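Local coordinates for kelch-like protein 7 (Homo sapiens, PDB 3II7), which serves as the substrate-specific adapter of a CUL3-RBX1 E3 ubiquitin ligase, this chain being its kelch-repeat domain, at residues D38-F43 with V78-Y83; D55-I60 with C74-K79. One frame throughout, in Å; residues are numbered along the deposited sequence.

Contact 1 of 2, residues D38-F43 with V78-Y83; sequences DIRCPF and VKDSWY. With EDO (1,2-ethanediol), chain B.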
loop_
_atom_site.group_PDB
_atom_site.type_symbol
_atom_site.label_atom_id
_atom_site.label_comp_id
_atom_site.label_asym_id
_atom_site.label_seq_id
_atom_site.Cartn_x
_atom_site.Cartn_y
_atom_site.Cartn_z
ATOM N N ASP A 38 12.465 -11.656 12.306
ATOM C CA ASP A 38 11.174 -11.633 13.016
ATOM C C ASP A 38 10.867 -10.334 13.790
ATOM O O ASP A 38 11.740 -9.749 14.421
ATOM C CB ASP A 38 11.083 -12.814 13.982
ATOM C CG ASP A 38 11.032 -14.170 13.279
ATOM O OD1 ASP A 38 10.817 -14.247 12.050
ATOM O OD2 ASP A 38 11.202 -15.174 14.000
ATOM N N ILE A 39 9.607 -9.897 13.694
ATOM C CA ILE A 39 9.024 -8.848 14.530
ATOM C C ILE A 39 7.958 -9.510 15.389
ATOM O O ILE A 39 7.013 -10.101 14.855
ATOM C CB ILE A 39 8.333 -7.765 13.670
ATOM C CG1 ILE A 39 9.327 -7.102 12.706
ATOM C CG2 ILE A 39 7.673 -6.702 14.546
ATOM C CD1 ILE A 39 8.659 -6.231 11.637
ATOM N N ARG A 40 8.086 -9.407 16.709
ATOM C CA ARG A 40 7.053 -9.911 17.602
ATOM C C ARG A 40 5.821 -9.015 17.532
ATOM O O ARG A 40 5.939 -7.797 17.623
ATOM C CB ARG A 40 7.568 -10.011 19.038
ATOM C CG ARG A 40 8.653 -11.078 19.208
ATOM C CD ARG A 40 9.231 -11.065 20.597
ATOM N NE ARG A 40 9.922 -9.793 20.849
ATOM C CZ ARG A 40 10.300 -9.336 22.040
ATOM N NH1 ARG A 40 10.081 -10.037 23.161
ATOM N NH2 ARG A 40 10.891 -8.149 22.108
ATOM N N CYS A 41 4.652 -9.634 17.334
ATOM C CA CYS A 41 3.363 -8.929 17.225
ATOM C C CYS A 41 2.333 -9.678 18.031
ATOM O O CYS A 41 2.080 -10.846 17.751
ATOM C CB CYS A 41 2.893 -8.888 15.799
ATOM S SG CYS A 41 1.297 -8.082 15.529
ATOM N N PRO A 42 1.717 -9.015 19.010
ATOM C CA PRO A 42 0.740 -9.676 19.868
ATOM C C PRO A 42 -0.727 -9.510 19.396
ATOM O O PRO A 42 -1.651 -9.841 20.131
ATOM C CB PRO A 42 0.944 -8.944 21.176
ATOM C CG PRO A 42 1.156 -7.536 20.745
ATOM C CD PRO A 42 1.943 -7.626 19.456
ATOM N N PHE A 43 -0.916 -9.035 18.170
ATOM C CA PHE A 43 -2.265 -8.831 17.587
ATOM C C PHE A 43 -2.516 -9.776 16.444
ATOM O O PHE A 43 -1.631 -10.012 15.603
ATOM C CB PHE A 43 -2.421 -7.395 17.094
ATOM C CG PHE A 43 -2.232 -6.367 18.180
ATOM C CD1 PHE A 43 -3.140 -6.272 19.221
ATOM C CD2 PHE A 43 -1.155 -5.500 18.159
ATOM C CE1 PHE A 43 -2.964 -5.345 20.225
ATOM C CE2 PHE A 43 -0.975 -4.566 19.166
ATOM C CZ PHE A 43 -1.888 -4.496 20.199
ATOM N N VAL A 78 11.844 1.529 16.909
ATOM C CA VAL A 78 13.072 1.735 17.670
ATOM C C VAL A 78 12.997 1.066 19.054
ATOM O O VAL A 78 13.959 0.435 19.495
ATOM C CB VAL A 78 13.351 3.262 17.809
ATOM C CG1 VAL A 78 14.428 3.540 18.838
ATOM C CG2 VAL A 78 13.733 3.848 16.428
ATOM N N LYS A 79 11.854 1.198 19.711
ATOM C CA LYS A 79 11.621 0.574 21.010
ATOM C C LYS A 79 11.141 -0.898 20.912
ATOM O O LYS A 79 11.110 -1.614 21.920
ATOM C CB LYS A 79 10.604 1.408 21.803
ATOM C CG LYS A 79 11.026 2.881 22.011
ATOM C CD LYS A 79 9.920 3.670 22.694
ATOM C CE LYS A 79 10.235 5.170 22.726
ATOM N NZ LYS A 79 9.074 5.978 23.203
ATOM N N ASP A 80 10.777 -1.350 19.713
ATOM C CA ASP A 80 10.230 -2.700 19.523
ATOM C C ASP A 80 9.057 -2.925 20.467
ATOM O O ASP A 80 9.000 -3.925 21.216
ATOM C CB ASP A 80 11.343 -3.751 19.739
ATOM C CG ASP A 80 10.870 -5.189 19.530
ATOM O OD1 ASP A 80 10.026 -5.448 18.638
ATOM O OD2 ASP A 80 11.378 -6.061 20.255
ATOM N N SER A 81 8.109 -1.995 20.438
ATOM C CA SER A 81 6.968 -2.060 21.345
ATOM C C SER A 81 5.709 -1.598 20.640
ATOM O O SER A 81 5.770 -0.833 19.672
ATOM C CB SER A 81 7.211 -1.195 22.581
ATOM O OG SER A 81 7.325 0.155 22.234
ATOM N N TRP A 82 4.576 -2.089 21.145
ATOM C CA TRP A 82 3.285 -1.824 20.567
ATOM C C TRP A 82 2.434 -0.983 21.485
ATOM O O TRP A 82 2.486 -1.124 22.724
ATOM C CB TRP A 82 2.544 -3.135 20.307
ATOM C CG TRP A 82 3.088 -3.937 19.165
ATOM C CD1 TRP A 82 4.092 -4.872 19.230
ATOM C CD2 TRP A 82 2.651 -3.908 17.800
ATOM N NE1 TRP A 82 4.318 -5.412 17.976
ATOM C CE2 TRP A 82 3.433 -4.851 17.090
ATOM C CE3 TRP A 82 1.667 -3.176 17.102
ATOM C CZ2 TRP A 82 3.270 -5.076 15.711
ATOM C CZ3 TRP A 82 1.495 -3.405 15.748
ATOM C CH2 TRP A 82 2.312 -4.335 15.052
ATOM N N TYR A 83 1.615 -0.141 20.879
ATOM C CA TYR A 83 0.586 0.578 21.604
ATOM C C TYR A 83 -0.644 0.791 20.732
ATOM O O TYR A 83 -0.611 0.510 19.530
ATOM C CB TYR A 83 1.130 1.889 22.178
ATOM C CG TYR A 83 1.636 2.868 21.175
ATOM C CD1 TYR A 83 0.850 3.941 20.771
ATOM C CD2 TYR A 83 2.936 2.774 20.660
ATOM C CE1 TYR A 83 1.328 4.877 19.832
ATOM C CE2 TYR A 83 3.412 3.720 19.764
ATOM C CZ TYR A 83 2.605 4.756 19.355
ATOM O OH TYR A 83 3.077 5.702 18.465
HETATM C C1 EDO B . 4.752 -12.248 14.480
HETATM O O1 EDO B . 6.085 -12.511 13.974
HETATM C C2 EDO B . 4.422 -13.139 15.670
HETATM O O2 EDO B . 4.927 -12.631 16.909
HETATM O O HOH W 1 10.263 -8.125 18.099
HETATM O O HOH W 2 7.428 -6.372 19.464
#
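The tryptophan on the outermost strand of one kelch blade is packed against the loop leaving the previous blade: Trp82, in strand 81-86, lays its indole against Arg40, Cys41, Pro42 and Phe43. The indole N-H points in its own ring plane at the carbonyl of Arg40, and Trp82 NE1 to Arg40 O is 2.9 Å, with the donor in the carbonyl plane on a lone pair. That bond, with the packing on the ring, holds the indole's rotation. Pro42 CD sits over the face of the five-membered ring of Trp82 as a CH-pi contact, 3.6 Å from the centroid. Over the same ring system Phe43 comes edge-on, its CE2 3.6 Å from Trp82 CE3, in an offset edge-to-face pair with planes 78° apart. Cys41 SG, swung anti to its backbone N (chi1 179°), approaches the benzo end obliquely, 3.6 Å from Trp82 CZ2, and also accepts from Phe43 N.

In this beta-propeller, segment 38-43 belongs to the connection from strand 35-38 to strand 50-54, so the contact joins neighbouring blades. Asp80, just before strand 81-86, forms a G1 beta bulge with Ser81, both facing Asn76. Asp80 OD2 takes Arg40 NH2 at 2.8 Å on its syn side, a salt bridge that lies in the guanidinium plane but 28° out of the carboxylate plane. The other oxygen, OD1, accepts from Tyr75 OH and from a water that itself accepts from both Arg40 N and Arg40 NE. A second water lies within hydrogen-bonding distance of Asp80 OD1 and Arg40 O, but has too few protons for every acceptor around it. An ethanediol, probably from the crystallisation liquor, receives Cys41 N at its O2, 3.0 Å away, and donates from O1 to Ile39 O.

Contact 2 of 2, residues D55-I60 with C74-K79; sequences DNVVYI and CYNVVK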
loop_
_atom_site.group_PDB
_atom_site.type_symbol
_atom_site.label_atom_id
_atom_site.label_comp_id
_atom_site.label_asym_id
_atom_site.label_seq_id
_atom_site.Cartn_x
_atom_site.Cartn_y
_atom_site.Cartn_z
ATOM N N ASP A 55 7.751 8.642 11.342
ATOM C CA ASP A 55 8.546 9.013 12.537
ATOM C C ASP A 55 8.630 7.882 13.574
ATOM O O ASP A 55 8.163 7.987 14.716
ATOM C CB ASP A 55 7.979 10.288 13.149
ATOM C CG ASP A 55 8.837 10.853 14.258
ATOM O OD1 ASP A 55 10.081 10.689 14.244
ATOM O OD2 ASP A 55 8.242 11.475 15.149
ATOM N N ASN A 56 9.244 6.799 13.129
ATOM C CA ASN A 56 9.544 5.614 13.940
ATOM C C ASN A 56 8.364 4.713 14.320
ATOM O O ASN A 56 8.563 3.743 15.076
ATOM C CB ASN A 56 10.328 5.992 15.193
ATOM C CG ASN A 56 11.691 6.584 14.868
ATOM O OD1 ASN A 56 12.325 6.201 13.873
ATOM N ND2 ASN A 56 12.164 7.477 15.720
ATOM N N VAL A 57 7.182 4.996 13.775
ATOM C CA VAL A 57 5.969 4.242 14.104
ATOM C C VAL A 57 5.279 3.692 12.856
ATOM O O VAL A 57 5.014 4.451 11.886
ATOM C CB VAL A 57 4.976 5.118 14.902
ATOM C CG1 VAL A 57 3.717 4.292 15.300
ATOM C CG2 VAL A 57 5.649 5.688 16.154
ATOM N N VAL A 58 4.964 2.380 12.895
ATOM C CA VAL A 58 4.063 1.742 11.914
ATOM C C VAL A 58 2.667 1.785 12.496
ATOM O O VAL A 58 2.443 1.298 13.615
ATOM C CB VAL A 58 4.424 0.294 11.626
ATOM C CG1 VAL A 58 3.401 -0.326 10.657
ATOM C CG2 VAL A 58 5.873 0.146 11.042
ATOM N N TYR A 59 1.737 2.404 11.760
ATOM C CA TYR A 59 0.318 2.437 12.142
ATOM C C TYR A 59 -0.433 1.415 11.321
ATOM O O TYR A 59 -0.320 1.395 10.056
ATOM C CB TYR A 59 -0.277 3.822 11.880
ATOM C CG TYR A 59 0.368 4.902 12.702
ATOM C CD1 TYR A 59 -0.184 5.308 13.914
ATOM C CD2 TYR A 59 1.521 5.510 12.279
ATOM C CE1 TYR A 59 0.409 6.298 14.674
ATOM C CE2 TYR A 59 2.123 6.525 13.012
ATOM C CZ TYR A 59 1.570 6.914 14.218
ATOM O OH TYR A 59 2.167 7.890 14.955
ATOM N N ILE A 60 -1.182 0.556 12.017
ATOM C CA ILE A 60 -2.030 -0.455 11.380
ATOM C C ILE A 60 -3.465 -0.070 11.670
ATOM O O ILE A 60 -3.864 0.079 12.853
ATOM C CB ILE A 60 -1.727 -1.846 11.912
ATOM C CG1 ILE A 60 -0.317 -2.256 11.482
ATOM C CG2 ILE A 60 -2.774 -2.903 11.366
ATOM C CD1 ILE A 60 0.164 -3.543 12.040
ATOM N N CYS A 74 -0.139 0.364 16.847
ATOM C CA CYS A 74 1.036 1.156 16.494
ATOM C C CYS A 74 2.272 0.439 16.974
ATOM O O CYS A 74 2.356 0.044 18.157
ATOM C CB CYS A 74 0.954 2.524 17.129
ATOM S SG CYS A 74 -0.617 3.420 16.870
ATOM N N TYR A 75 3.239 0.297 16.087
ATOM C CA TYR A 75 4.491 -0.358 16.432
ATOM C C TYR A 75 5.630 0.629 16.346
ATOM O O TYR A 75 5.933 1.138 15.251
ATOM C CB TYR A 75 4.733 -1.509 15.500
ATOM C CG TYR A 75 6.035 -2.233 15.741
ATOM C CD1 TYR A 75 6.260 -2.922 16.935
ATOM C CD2 TYR A 75 7.042 -2.256 14.760
ATOM C CE1 TYR A 75 7.465 -3.599 17.151
ATOM C CE2 TYR A 75 8.244 -2.957 14.968
ATOM C CZ TYR A 75 8.440 -3.612 16.156
ATOM O OH TYR A 75 9.604 -4.261 16.381
ATOM N N ASN A 76 6.245 0.913 17.493
ATOM C CA ASN A 76 7.406 1.753 17.543
ATOM C C ASN A 76 8.631 0.899 17.168
ATOM O O ASN A 76 9.017 -0.027 17.903
ATOM C CB ASN A 76 7.574 2.389 18.912
ATOM C CG ASN A 76 8.725 3.373 18.940
ATOM O OD1 ASN A 76 9.852 3.015 18.634
ATOM N ND2 ASN A 76 8.429 4.639 19.264
ATOM N N VAL A 77 9.214 1.179 16.022
ATOM C CA VAL A 77 10.287 0.331 15.473
ATOM C C VAL A 77 11.599 0.403 16.256
ATOM O O VAL A 77 12.373 -0.565 16.267
ATOM C CB VAL A 77 10.577 0.661 13.990
ATOM C CG1 VAL A 77 9.293 0.481 13.132
ATOM C CG2 VAL A 77 11.207 2.046 13.846
ATOM N N VAL A 78 11.844 1.529 16.909
ATOM C CA VAL A 78 13.072 1.735 17.670
ATOM C C VAL A 78 12.997 1.066 19.054
ATOM O O VAL A 78 13.959 0.435 19.495
ATOM C CB VAL A 78 13.351 3.262 17.809
ATOM C CG1 VAL A 78 14.428 3.540 18.838
ATOM C CG2 VAL A 78 13.733 3.848 16.428
ATOM N N LYS A 79 11.854 1.198 19.711
ATOM C CA LYS A 79 11.621 0.574 21.010
ATOM C C LYS A 79 11.141 -0.898 20.912
ATOM O O LYS A 79 11.110 -1.614 21.920
ATOM C CB LYS A 79 10.604 1.408 21.803
ATOM C CG LYS A 79 11.026 2.881 22.011
ATOM C CD LYS A 79 9.920 3.670 22.694
ATOM C CE LYS A 79 10.235 5.170 22.726
ATOM N NZ LYS A 79 9.074 5.978 23.203
#
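The two middle strands of a four-stranded kelch blade pair here as an antiparallel hairpin, 57-61 with 71-76, and Val58 and Tyr75 form its hydrogen-bonded pair. Val58 N to Tyr75 O and Tyr75 N to Val58 O are both 2.8 Å. Beyond the last bridge, Asn56 O takes Val77 N at 2.8 Å, nearly in line with its C=O, and so extends the pairing past the regular strands.

Val57-Asn76 and Tyr59-Cys74 are the flanking non-hydrogen-bonded pairs, and their side chains share one face of the blade. On it Val57 CG1 lies 3.8 Å from Cys74 CB and also over one face of the Tyr59 ring. Cys74 SG, anti to its carbonyl carbon (chi1 -50°), meets the same ring obliquely, 3.5 Å from Tyr59 CD1. Val58 and Tyr75 project from the other face of this propeller blade, where the Val58 and Val77 side chains cross at about a right angle, Val58 CG2 4.0 Å from Val77 CG1, and Val58 also packs on Cys292 and Val294 of strand 290-295, in the sheet of another blade. Strand 71-76 ends in an Asx motif: Asn76 OD1 accepts Lys79 N at 2.9 Å, with the donor 39° out of the amide plane, and more weakly Val78 N. Val78 CG2 rests against the Asn56 amide.

Contacts 1 and 2 meet on the same four-stranded blade, their centres 8 Å apart, and share Val78 and Lys79 in the turn from strand 71-76 to strand 81-86. Contact 2 pairs the two middle strands; contact 1 then packs the outermost one against the loop from the preceding blade. Tyr75 connects them: its OH is 2.6 Å from Asp80 OD1, a probable hydrogen bond, and its CD1 lies 3.3 Å from Trp82 NE1. The carboxylate that meets Arg40 is thus also bound from the hairpin. Between strands 71-76 and 81-86 the backbone is paired as well, Tyr83 O lying 2.7 Å from Cys74 N.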